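Local coordinates for GAF domain/HD domain protein (Geobacter sulfurreducens, PDB 3EEA) that is of unknown function but may be a phosphatase that combines this GAF domain, possibly a small-molecule sensor, with an HD-type domain, at residues 35-40 against 46-51; 65-68 against 74-77. One frame throughout, in Å; residues are numbered along the deposited sequence.

Interaction 1. Residues 35-40 against 46-51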
loop_
_atom_site.group_PDB
_atom_site.type_symbol
_atom_site.label_atom_id
_atom_site.label_comp_id
_atom_site.label_asym_id
_atom_site.label_seq_id
_atom_site.Cartn_x
_atom_site.Cartn_y
_atom_site.Cartn_z
ATOM N N ALA A 35 2.878 4.086 -15.773
ATOM C CA ALA A 35 3.379 3.100 -16.701
ATOM C C ALA A 35 4.417 2.224 -15.983
ATOM O O ALA A 35 5.417 2.756 -15.491
ATOM C CB ALA A 35 4.003 3.790 -17.914
ATOM N N VAL A 36 4.183 0.908 -15.925
ATOM C CA VAL A 36 5.021 0.000 -15.191
ATOM C C VAL A 36 5.727 -0.907 -16.162
ATOM O O VAL A 36 5.094 -1.427 -17.081
ATOM C CB VAL A 36 4.199 -0.878 -14.163
ATOM C CG1 VAL A 36 5.183 -1.815 -13.384
ATOM C CG2 VAL A 36 3.351 0.022 -13.277
ATOM N N TYR A 37 7.023 -1.093 -15.939
ATOM C CA TYR A 37 7.883 -1.955 -16.727
ATOM C C TYR A 37 8.669 -2.931 -15.856
ATOM O O TYR A 37 9.029 -2.614 -14.698
ATOM C CB TYR A 37 8.935 -1.109 -17.417
ATOM C CG TYR A 37 8.403 -0.172 -18.470
ATOM C CD1 TYR A 37 8.544 -0.457 -19.848
ATOM C CD2 TYR A 37 7.754 1.001 -18.108
ATOM C CE1 TYR A 37 8.029 0.405 -20.803
ATOM C CE2 TYR A 37 7.292 1.886 -19.070
ATOM C CZ TYR A 37 7.420 1.583 -20.401
ATOM O OH TYR A 37 6.920 2.461 -21.317
ATOM N N PHE A 38 8.993 -4.100 -16.411
ATOM C CA PHE A 38 9.907 -4.998 -15.747
ATOM C C PHE A 38 11.260 -5.002 -16.429
ATOM O O PHE A 38 11.343 -4.834 -17.648
ATOM C CB PHE A 38 9.333 -6.399 -15.715
ATOM C CG PHE A 38 8.185 -6.567 -14.772
ATOM C CD1 PHE A 38 8.276 -6.124 -13.452
ATOM C CD2 PHE A 38 7.030 -7.195 -15.178
ATOM C CE1 PHE A 38 7.221 -6.290 -12.584
ATOM C CE2 PHE A 38 5.952 -7.384 -14.299
ATOM C CZ PHE A 38 6.047 -6.934 -13.010
ATOM N N PHE A 39 12.312 -5.207 -15.650
ATOM C CA PHE A 39 13.664 -5.258 -16.212
ATOM C C PHE A 39 13.944 -6.691 -16.637
ATOM O O PHE A 39 13.813 -7.614 -15.822
ATOM C CB PHE A 39 14.702 -4.812 -15.220
ATOM C CG PHE A 39 16.077 -4.621 -15.838
ATOM C CD1 PHE A 39 16.281 -3.680 -16.814
ATOM C CD2 PHE A 39 17.146 -5.392 -15.426
ATOM C CE1 PHE A 39 17.549 -3.482 -17.374
ATOM C CE2 PHE A 39 18.412 -5.212 -15.990
ATOM C CZ PHE A 39 18.598 -4.244 -16.967
ATOM N N ASP A 40 14.228 -6.849 -17.929
ATOM C CA ASP A 40 14.464 -8.158 -18.579
ATOM C C ASP A 40 15.934 -8.519 -18.519
ATOM O O ASP A 40 16.803 -7.665 -18.802
ATOM C CB ASP A 40 14.017 -8.091 -20.039
ATOM C CG ASP A 40 12.505 -8.026 -20.177
ATOM O OD1 ASP A 40 11.813 -8.318 -19.182
ATOM O OD2 ASP A 40 12.017 -7.703 -21.294
ATOM N N PHE A 46 13.937 -2.514 -20.365
ATOM C CA PHE A 46 12.682 -2.522 -19.637
ATOM C C PHE A 46 11.562 -2.862 -20.587
ATOM O O PHE A 46 11.386 -2.189 -21.604
ATOM C CB PHE A 46 12.446 -1.153 -19.043
ATOM C CG PHE A 46 13.357 -0.867 -17.913
ATOM C CD1 PHE A 46 12.980 -1.159 -16.619
ATOM C CD2 PHE A 46 14.611 -0.326 -18.140
ATOM C CE1 PHE A 46 13.831 -0.948 -15.566
ATOM C CE2 PHE A 46 15.497 -0.130 -17.107
ATOM C CZ PHE A 46 15.112 -0.398 -15.788
ATOM N N ALA A 47 10.777 -3.867 -20.219
ATOM C CA ALA A 47 9.651 -4.294 -20.993
ATOM C C ALA A 47 8.355 -3.810 -20.377
ATOM O O ALA A 47 8.141 -3.968 -19.172
ATOM C CB ALA A 47 9.638 -5.808 -21.076
ATOM N N PRO A 48 7.427 -3.342 -21.206
ATOM C CA PRO A 48 6.159 -2.771 -20.683
ATOM C C PRO A 48 5.334 -3.845 -20.008
ATOM O O PRO A 48 5.244 -4.978 -20.520
ATOM C CB PRO A 48 5.464 -2.178 -21.907
ATOM C CG PRO A 48 6.318 -2.556 -23.055
ATOM C CD PRO A 48 7.580 -3.178 -22.653
ATOM N N ALA A 49 4.830 -3.539 -18.812
ATOM C CA ALA A 49 4.063 -4.543 -18.016
ATOM C C ALA A 49 2.584 -4.150 -17.964
ATOM O O ALA A 49 1.735 -4.894 -18.398
ATOM C CB ALA A 49 4.637 -4.665 -16.617
ATOM N N ARG A 50 2.301 -2.952 -17.484
ATOM C CA ARG A 50 0.970 -2.410 -17.402
ATOM C C ARG A 50 0.962 -0.892 -17.316
ATOM O O ARG A 50 1.797 -0.297 -16.636
ATOM C CB ARG A 50 0.293 -2.966 -16.171
ATOM C CG ARG A 50 -1.107 -2.439 -16.036
ATOM C CD ARG A 50 -1.882 -3.268 -15.030
ATOM N NE ARG A 50 -2.181 -4.585 -15.575
ATOM C CZ ARG A 50 -3.350 -4.910 -16.110
ATOM N NH1 ARG A 50 -4.311 -4.000 -16.185
ATOM N NH2 ARG A 50 -3.555 -6.131 -16.589
ATOM N N SER A 51 0.004 -0.261 -17.987
ATOM C CA SER A 51 -0.242 1.178 -17.847
ATOM C C SER A 51 -1.639 1.428 -17.360
ATOM O O SER A 51 -2.527 0.611 -17.605
ATOM C CB SER A 51 -0.070 1.876 -19.210
ATOM O OG SER A 51 -1.042 1.499 -20.190
#
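With CG of Phe-39 opposite its backbone N (chi1 -170°) and CG of Phe-46 beside N (chi1 -72°), the two rings come together. Phe-39 CD1 sits over the centre of one face of the Phe-46 ring, 3.6 Å from CZ, with the ring planes inclined at 52°. Both side chains lie on the same face of the sheet, where their flat rings bury apolar surface against each other. Next along, Tyr-37 carries its ring across Pro-48, CE1 lying 3.8 Å from CB; proline is tolerated because this pair needs no N-H directed at the partner strand.

The hairpin of strands 33-39 and 46-52 is held at Phe-38 by reciprocal backbone bonds, Phe-38 N to Ala-47 O at 2.9 Å and Ala-47 N to Phe-38 O at 2.8 Å. Further along, Ala-49 and Arg-50 both face Val-36 in a classic beta bulge: Val-36 O accepts from Ala-49 N at 2.7 Å and from Arg-50 N at 3.2 Å. Val-36 N returns a bond to Arg-50 O, while the guanidinium group turns away to Asp-15. Doubling the donors at one carbonyl keeps the strands bonded through the one-residue shift in register.

Interaction 2. Residues 65-68 against 74-77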
loop_
_atom_site.group_PDB
_atom_site.type_symbol
_atom_site.label_atom_id
_atom_site.label_comp_id
_atom_site.label_asym_id
_atom_site.label_seq_id
_atom_site.Cartn_x
_atom_site.Cartn_y
_atom_site.Cartn_z
ATOM N N MET A 65 6.881 -0.729 -27.167
ATOM C CA MET A 65 8.154 0.029 -27.050
ATOM C C MET A 65 8.988 -0.377 -25.803
ATOM O O MET A 65 8.749 0.112 -24.688
ATOM C CB MET A 65 7.818 1.527 -27.041
ATOM C CG MET A 65 8.994 2.495 -26.939
ATOM S SD MET A 65 8.571 4.277 -26.902
ATOM C CE MET A 65 7.658 4.467 -25.337
ATOM N N PRO A 66 9.987 -1.264 -25.969
ATOM C CA PRO A 66 10.887 -1.458 -24.833
ATOM C C PRO A 66 11.735 -0.199 -24.585
ATOM O O PRO A 66 11.915 0.623 -25.498
ATOM C CB PRO A 66 11.785 -2.611 -25.280
ATOM C CG PRO A 66 11.842 -2.456 -26.790
ATOM C CD PRO A 66 10.446 -1.993 -27.186
ATOM N N LEU A 67 12.232 -0.045 -23.366
ATOM C CA LEU A 67 13.045 1.103 -23.032
ATOM C C LEU A 67 14.471 0.605 -22.709
ATOM O O LEU A 67 14.683 -0.074 -21.722
ATOM C CB LEU A 67 12.468 1.863 -21.839
ATOM C CG LEU A 67 11.058 2.483 -21.873
ATOM C CD1 LEU A 67 10.760 3.167 -20.494
ATOM C CD2 LEU A 67 10.868 3.485 -23.024
ATOM N N ALA A 68 15.435 0.988 -23.544
ATOM C CA ALA A 68 16.833 0.528 -23.436
ATOM C C ALA A 68 17.719 1.614 -22.792
ATOM O O ALA A 68 17.848 2.740 -23.315
ATOM C CB ALA A 68 17.329 0.140 -24.821
ATOM N N LEU A 74 18.552 8.989 -18.965
ATOM C CA LEU A 74 17.814 9.034 -17.686
ATOM C C LEU A 74 17.681 7.653 -17.054
ATOM O O LEU A 74 17.770 7.485 -15.801
ATOM C CB LEU A 74 16.403 9.595 -17.890
ATOM C CG LEU A 74 15.576 9.928 -16.640
ATOM C CD1 LEU A 74 16.010 11.254 -16.054
ATOM C CD2 LEU A 74 14.075 9.948 -16.946
ATOM N N LEU A 75 17.436 6.673 -17.917
ATOM C CA LEU A 75 17.165 5.321 -17.500
ATOM C C LEU A 75 18.430 4.657 -17.108
ATOM O O LEU A 75 18.457 3.853 -16.169
ATOM C CB LEU A 75 16.527 4.543 -18.640
ATOM C CG LEU A 75 15.627 3.375 -18.271
ATOM C CD1 LEU A 75 14.587 3.773 -17.211
ATOM C CD2 LEU A 75 14.968 2.799 -19.529
ATOM N N LYS A 76 19.502 4.950 -17.831
ATOM C CA LYS A 76 20.783 4.401 -17.433
ATOM C C LYS A 76 21.173 4.927 -16.055
ATOM O O LYS A 76 21.706 4.188 -15.245
ATOM C CB LYS A 76 21.872 4.685 -18.451
ATOM C CG LYS A 76 23.183 4.035 -18.103
ATOM C CD LYS A 76 24.148 4.096 -19.267
ATOM C CE LYS A 76 25.552 3.951 -18.777
ATOM N NZ LYS A 76 26.099 5.261 -18.245
ATOM N N SER A 77 20.937 6.214 -15.805
ATOM C CA SER A 77 21.215 6.815 -14.486
ATOM C C SER A 77 20.380 6.228 -13.387
ATOM O O SER A 77 20.895 5.912 -12.276
ATOM C CB SER A 77 20.991 8.337 -14.530
ATOM O OG SER A 77 22.006 8.886 -15.392
#
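Leu-67 meets Leu-75 where the loop after helix 59-64 passes helix 73-81, and the chain reaches that point through two residues that do not touch the helix segment. Met-65, the first residue to leave helical backbone angles, extends a long, flexible thioether chain into the lining of the pocket occupied by a polyether. Pro-66 follows on the exposed side, packing on Asp-45; its ring restricts the backbone, which is extended here.

At Leu-67 the contact itself forms. The touching atom is CB, 3.5 Å from CD2 of Leu-75, while the branched end is turned elsewhere: with chi1 at -60°, CG stands beside the backbone N, and the side chain also packs on Ile-72. Leucine therefore serves two neighbours: its CB meets the helix, and the same side chain is one of the lining residues of the pocket. Within the GAF domain, this loop and the short helix lie over one face of the central antiparallel sheet, both leucines packing on Phe-46 and Phe-125.

Leu-75 reaches across from the buried side of its helix. Its chi1 of -153° puts CG roughly opposite the backbone N, and chi2 of 50° leaves CD2 extended from CA, so that this methyl is the one that reaches Leu-67. It also comes within 3.6 Å of Leu-67 O, a van der Waals approach of an apolar group to a carbonyl. Ala-68 continues past the same methyl with backbone rather than side chain: its C lies 4.4 Å from Leu-75 CD2, and its small CB points away from the helix.

Phe-46 joins the two contacts, whose centres are 11 Å apart. Its N lies 2.9 Å from Leu-67 O, a probable hydrogen bond fastening the loop of interaction 2 to strand 46-52, and its CD2 packs 3.4 Å from Leu-75 CD2, so the ring that meets Phe-39 on one face also touches the helix. Tyr-37 makes a second junction, with CZ 3.7 Å from Leu-67 CD1. Tyr-37 and Leu-67 both line the polyether pocket: the side chain of Tyr-37 comes within about 3 Å of the bound molecule and that of Leu-67 within about 4 Å. The ligand probably derives from the crystallisation liquor, yet its place is consistent with a GAF small-molecule pocket.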